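Local coordinates for malarial CLPB2 atpase/hsp101 protein (PDB 4IRF) that probably acts as an ATP-driven ClpB-type unfolding chaperone in malarial protein export, represented here by its N-terminal cargo-binding domain, at residues 17-22 with 38-43; 47-52 with 112-117. All coordinates share one frame; numbering follows the deposited sequence.

Contact 1 (17-22 with 38-43); sequences INILNA and IHILSA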
loop_
_atom_site.group_PDB
_atom_site.type_symbol
_atom_site.label_atom_id
_atom_site.label_comp_id
_atom_site.label_asym_id
_atom_site.label_seq_id
_atom_site.Cartn_x
_atom_site.Cartn_y
_atom_site.Cartn_z
ATOM N N ILE A 17 8.503 -5.864 0.546
ATOM C CA ILE A 17 9.568 -5.140 -0.162
ATOM C C ILE A 17 9.255 -5.108 -1.666
ATOM O O ILE A 17 9.433 -4.088 -2.310
ATOM C CB ILE A 17 10.901 -5.866 0.027
ATOM C CG1 ILE A 17 11.370 -5.784 1.480
ATOM C CG2 ILE A 17 11.976 -5.252 -0.853
ATOM C CD1 ILE A 17 11.566 -4.389 1.951
ATOM N N ASN A 18 8.785 -6.228 -2.216
ATOM C CA ASN A 18 8.445 -6.270 -3.637
ATOM C C ASN A 18 7.339 -5.286 -4.019
ATOM O O ASN A 18 7.378 -4.672 -5.088
ATOM C CB ASN A 18 8.082 -7.694 -4.073
ATOM C CG ASN A 18 9.282 -8.634 -4.038
ATOM O OD1 ASN A 18 10.442 -8.196 -4.100
ATOM N ND2 ASN A 18 9.010 -9.939 -3.953
ATOM N N ILE A 19 6.349 -5.143 -3.147
ATOM C CA ILE A 19 5.330 -4.135 -3.338
ATOM C C ILE A 19 5.955 -2.732 -3.338
ATOM O O ILE A 19 5.621 -1.903 -4.184
ATOM C CB ILE A 19 4.212 -4.213 -2.251
ATOM C CG1 ILE A 19 3.258 -5.356 -2.595
ATOM C CG2 ILE A 19 3.368 -2.975 -2.232
ATOM C CD1 ILE A 19 2.495 -5.856 -1.407
ATOM N N LEU A 20 6.827 -2.464 -2.366
ATOM C CA LEU A 20 7.496 -1.166 -2.307
ATOM C C LEU A 20 8.315 -0.900 -3.563
ATOM O O LEU A 20 8.246 0.181 -4.127
ATOM C CB LEU A 20 8.386 -1.092 -1.078
ATOM C CG LEU A 20 7.641 -1.162 0.242
ATOM C CD1 LEU A 20 8.665 -1.222 1.391
ATOM C CD2 LEU A 20 6.740 0.053 0.401
ATOM N N ASN A 21 9.069 -1.888 -4.024
ATOM C CA ASN A 21 9.856 -1.692 -5.245
ATOM C C ASN A 21 8.993 -1.541 -6.503
ATOM O O ASN A 21 9.338 -0.801 -7.430
ATOM C CB ASN A 21 10.849 -2.831 -5.421
ATOM C CG ASN A 21 11.991 -2.771 -4.428
ATOM O OD1 ASN A 21 12.339 -1.697 -3.946
ATOM N ND2 ASN A 21 12.615 -3.927 -4.153
ATOM N N ALA A 22 7.870 -2.255 -6.556
ATOM C CA ALA A 22 6.955 -2.056 -7.682
ATOM C C ALA A 22 6.362 -0.657 -7.608
ATOM O O ALA A 22 6.062 -0.004 -8.641
ATOM C CB ALA A 22 5.835 -3.115 -7.709
ATOM N N ILE A 38 -0.057 6.629 -2.709
ATOM C CA ILE A 38 -0.897 6.167 -3.821
ATOM C C ILE A 38 -0.141 5.219 -4.722
ATOM O O ILE A 38 -0.702 4.235 -5.206
ATOM C CB ILE A 38 -1.510 7.322 -4.633
ATOM C CG1 ILE A 38 -2.472 6.748 -5.684
ATOM C CG2 ILE A 38 -0.382 8.147 -5.293
ATOM C CD1 ILE A 38 -3.644 5.961 -5.030
ATOM N N HIS A 39 1.162 5.463 -4.937
ATOM C CA HIS A 39 1.958 4.549 -5.753
ATOM C C HIS A 39 2.125 3.182 -5.127
ATOM O O HIS A 39 2.144 2.164 -5.829
ATOM C CB HIS A 39 3.342 5.139 -6.023
ATOM C CG HIS A 39 3.284 6.481 -6.648
ATOM N ND1 HIS A 39 4.037 7.553 -6.200
ATOM C CD2 HIS A 39 2.566 6.935 -7.706
ATOM C CE1 HIS A 39 3.746 8.612 -6.935
ATOM N NE2 HIS A 39 2.865 8.261 -7.864
ATOM N N ILE A 40 2.286 3.161 -3.801
ATOM C CA ILE A 40 2.392 1.917 -3.087
ATOM C C ILE A 40 1.064 1.175 -3.149
ATOM O O ILE A 40 1.076 -0.044 -3.344
ATOM C CB ILE A 40 2.788 2.116 -1.632
ATOM C CG1 ILE A 40 4.197 2.747 -1.606
ATOM C CG2 ILE A 40 2.765 0.779 -0.893
ATOM C CD1 ILE A 40 4.695 2.960 -0.191
ATOM N N LEU A 41 -0.033 1.924 -2.992
ATOM C CA LEU A 41 -1.392 1.305 -3.100
ATOM C C LEU A 41 -1.586 0.641 -4.478
ATOM O O LEU A 41 -2.056 -0.509 -4.551
ATOM C CB LEU A 41 -2.493 2.313 -2.774
ATOM C CG LEU A 41 -3.885 1.700 -2.957
ATOM C CD1 LEU A 41 -4.079 0.503 -2.062
ATOM C CD2 LEU A 41 -4.955 2.723 -2.742
ATOM N N SER A 42 -1.175 1.328 -5.547
ATOM C CA SER A 42 -1.293 0.757 -6.904
ATOM C C SER A 42 -0.594 -0.591 -6.947
ATOM O O SER A 42 -1.159 -1.602 -7.379
ATOM C CB SER A 42 -0.655 1.693 -7.930
ATOM O OG SER A 42 -0.708 1.142 -9.242
ATOM N N ALA A 43 0.644 -0.623 -6.431
ATOM C CA ALA A 43 1.440 -1.846 -6.367
ATOM C C ALA A 43 0.818 -2.962 -5.505
ATOM O O ALA A 43 0.886 -4.150 -5.828
ATOM C CB ALA A 43 2.862 -1.507 -5.870
#

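Contact 2 (47-52 with 112-117); sequences SDYGST and VDVEHL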
loop_
_atom_site.group_PDB
_atom_site.type_symbol
_atom_site.label_atom_id
_atom_site.label_comp_id
_atom_site.label_asym_id
_atom_site.label_seq_id
_atom_site.Cartn_x
_atom_site.Cartn_y
_atom_site.Cartn_z
ATOM N N SER A 47 -0.455 -6.756 -6.655
ATOM C CA SER A 47 0.359 -7.885 -6.250
ATOM C C SER A 47 -0.452 -9.164 -6.049
ATOM O O SER A 47 -1.688 -9.110 -5.880
ATOM C CB SER A 47 1.070 -7.581 -4.931
ATOM O OG SER A 47 0.143 -7.473 -3.870
ATOM N N ASP A 48 0.248 -10.298 -6.026
ATOM C CA ASP A 48 -0.404 -11.588 -5.757
ATOM C C ASP A 48 -1.137 -11.562 -4.422
ATOM O O ASP A 48 -2.325 -11.899 -4.333
ATOM C CB ASP A 48 0.620 -12.723 -5.734
ATOM C CG ASP A 48 0.998 -13.214 -7.129
ATOM O OD1 ASP A 48 0.340 -12.815 -8.125
ATOM O OD2 ASP A 48 1.954 -14.017 -7.222
ATOM N N TYR A 49 -0.427 -11.157 -3.373
ATOM C CA TYR A 49 -0.982 -11.256 -2.030
ATOM C C TYR A 49 -2.022 -10.172 -1.788
ATOM O O TYR A 49 -3.089 -10.419 -1.207
ATOM C CB TYR A 49 0.142 -11.163 -1.004
ATOM C CG TYR A 49 -0.288 -11.467 0.402
ATOM C CD1 TYR A 49 -0.988 -10.543 1.155
ATOM C CD2 TYR A 49 0.002 -12.692 0.981
ATOM C CE1 TYR A 49 -1.384 -10.813 2.439
ATOM C CE2 TYR A 49 -0.390 -12.972 2.280
ATOM C CZ TYR A 49 -1.088 -12.028 2.999
ATOM O OH TYR A 49 -1.485 -12.281 4.298
ATOM N N GLY A 50 -1.691 -8.946 -2.192
ATOM C CA GLY A 50 -2.619 -7.849 -2.058
ATOM C C GLY A 50 -3.933 -8.070 -2.796
ATOM O O GLY A 50 -4.997 -7.697 -2.288
ATOM N N SER A 51 -3.874 -8.648 -3.996
ATOM C CA SER A 51 -5.102 -8.820 -4.784
ATOM C C SER A 51 -6.023 -9.853 -4.146
ATOM O O SER A 51 -7.236 -9.682 -4.092
ATOM C CB SER A 51 -4.780 -9.183 -6.238
ATOM O OG SER A 51 -3.960 -10.338 -6.322
ATOM N N THR A 52 -5.423 -10.929 -3.662
ATOM C CA THR A 52 -6.152 -11.930 -2.887
ATOM C C THR A 52 -6.752 -11.342 -1.605
ATOM O O THR A 52 -7.892 -11.638 -1.242
ATOM C CB THR A 52 -5.225 -13.058 -2.517
ATOM O OG1 THR A 52 -4.680 -13.622 -3.716
ATOM C CG2 THR A 52 -5.960 -14.121 -1.713
ATOM N N VAL A 112 6.867 -7.203 9.047
ATOM C CA VAL A 112 5.885 -6.323 8.453
ATOM C C VAL A 112 5.338 -6.977 7.174
ATOM O O VAL A 112 6.072 -7.203 6.229
ATOM C CB VAL A 112 6.483 -4.930 8.140
ATOM C CG1 VAL A 112 5.413 -4.000 7.604
ATOM C CG2 VAL A 112 7.105 -4.323 9.403
ATOM N N ASP A 113 4.053 -7.317 7.188
ATOM C CA ASP A 113 3.404 -7.979 6.053
ATOM C C ASP A 113 2.513 -6.992 5.310
ATOM O O ASP A 113 2.387 -5.821 5.672
ATOM C CB ASP A 113 2.580 -9.194 6.553
ATOM C CG ASP A 113 2.427 -10.281 5.494
ATOM O OD1 ASP A 113 2.461 -9.966 4.293
ATOM O OD2 ASP A 113 2.267 -11.462 5.870
ATOM N N VAL A 114 1.867 -7.474 4.259
ATOM C CA VAL A 114 1.015 -6.632 3.438
ATOM C C VAL A 114 -0.137 -5.977 4.184
ATOM O O VAL A 114 -0.472 -4.838 3.898
ATOM C CB VAL A 114 0.495 -7.429 2.210
ATOM C CG1 VAL A 114 -0.278 -6.539 1.286
ATOM C CG2 VAL A 114 1.663 -8.010 1.461
ATOM N N GLU A 115 -0.755 -6.687 5.138
ATOM C CA GLU A 115 -1.860 -6.094 5.891
ATOM C C GLU A 115 -1.376 -4.915 6.719
ATOM O O GLU A 115 -2.132 -3.974 6.968
ATOM C CB GLU A 115 -2.454 -7.113 6.865
ATOM C CG GLU A 115 -3.154 -8.301 6.176
ATOM C CD GLU A 115 -2.215 -9.436 5.785
ATOM O OE1 GLU A 115 -0.969 -9.277 5.774
ATOM O OE2 GLU A 115 -2.753 -10.535 5.468
ATOM N N HIS A 116 -0.143 -4.994 7.201
ATOM C CA HIS A 116 0.411 -3.923 8.037
ATOM C C HIS A 116 0.714 -2.693 7.186
ATOM O O HIS A 116 0.445 -1.565 7.596
ATOM C CB HIS A 116 1.653 -4.430 8.768
ATOM C CG HIS A 116 1.364 -5.663 9.572
ATOM N ND1 HIS A 116 1.973 -6.872 9.319
ATOM C CD2 HIS A 116 0.473 -5.884 10.568
ATOM C CE1 HIS A 116 1.493 -7.782 10.157
ATOM N NE2 HIS A 116 0.585 -7.208 10.922
ATOM N N LEU A 117 1.204 -2.938 5.980
ATOM C CA LEU A 117 1.406 -1.887 4.998
ATOM C C LEU A 117 0.060 -1.283 4.646
ATOM O O LEU A 117 -0.091 -0.044 4.578
ATOM C CB LEU A 117 2.129 -2.463 3.773
ATOM C CG LEU A 117 2.528 -1.500 2.687
ATOM C CD1 LEU A 117 3.417 -0.378 3.236
ATOM C CD2 LEU A 117 3.266 -2.282 1.637
#

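Contact 1 (17-22 with 38-43)
Apolar side chains and backbone carbonyls meet where the helix of 17-22 crosses that of 38-43; no hydrogen bond passes between them. The axes come within 8.0 Å at 120°, and A43 and A22, each with CB directed toward the other helix, allow this approach: A43 CB lies 3.3 Å from the carbonyl O of I19, the shortest contact, and 3.8 Å from CB of A22. These two segments belong to helices 14-29 and 37-46 of the mainly helical Clp N-terminal domain, and their seam is buried near the centre of the chain. Branched side chains close the flank. I19 sets CG1 anti to its carbonyl carbon (chi1 -78°), which leaves CG2 anti to the backbone N, and this one methyl touches both CG2 of I40, at 4.0 Å, and CB of A43. L20 starts out away from the partner helix, yet its CD2 swings back to 3.6 Å from CD1 of I40; the two side chains run alongside each other, pointing the same way. I40 therefore spends both branches here, CG2 on I19 and the extended CG1-CD1 arm (chi2 -179°) on L20. A43 also meets I26 one turn further along helix 14-29.

Contact 2 (47-52 with 112-117)
Y49 reaches across from the first turn of helix 48-56 to the first turn of helix 114-121, so that two helix N-termini of the Clp N-terminal domain are joined through one phenol. With CG anti to the backbone N (chi1 -171°), the ring extends toward the partner segment and its hydroxyl donates to OE2 of E115 in a very short bond, 2.5 Å from Y49 OH. OE2 sits in the plane of the ring at its edge and accepts with its syn lone pair, while ring and carboxylate planes stand 75° apart. Nearer the backbone, V114 slides past the ring in the opposite sense, its CB 3.6 Å from CD1 of Y49. G50, with no side chain, lets V114 CG1 come within 4.3 Å of its CA.

What positions the carboxylate is a bend in E115 at chi2 (85°), which turns its tip back toward the tyrosine. K148 of helix 138-151 forms salt bridges with E115 OE1 and D113 OD2; this positive charge probably keeps both acids ionised despite their burial. R15 also pairs with D113 OD2, and D113 OD1 lies above one face of the Y49 ring, offset toward the rim.

Each helix start has its own brace. S47 is the N-cap of helix 48-56, its OG accepting from N of G50 at 2.9 Å. D113 holds the N-cap position of helix 114-121 without a capping bond; its OD1 instead takes N-H of V114 through the anti lone pair, at 2.6 Å. Its own N-H enters the ring plane of H116, 3.0 Å from D113 N to H116 ND1.

Both contacts are buried, with centres about 6 Å (contact 1) and about 8 Å (contact 2) from the centre of the chain, and about 10 Å from each other. Helices 37-46 and 48-56 follow each other in the chain, so each contact uses one of this consecutive pair. I19 joins the two directly: its CD1 packs 3.7 Å from V114 CG2 and also touches S47 OG, while L117 CD2 receives the CG2 methyls of both I19 and I40. Chemistry divides accordingly. Contact 1, in mid-helix, has no hydrogen bond and rests on apolar side chains, with methyls against carbonyls; contact 2, at two helix starts, adds a very short hydrogen bond and carboxylates that pair with R15 and K148, probably balancing their charge.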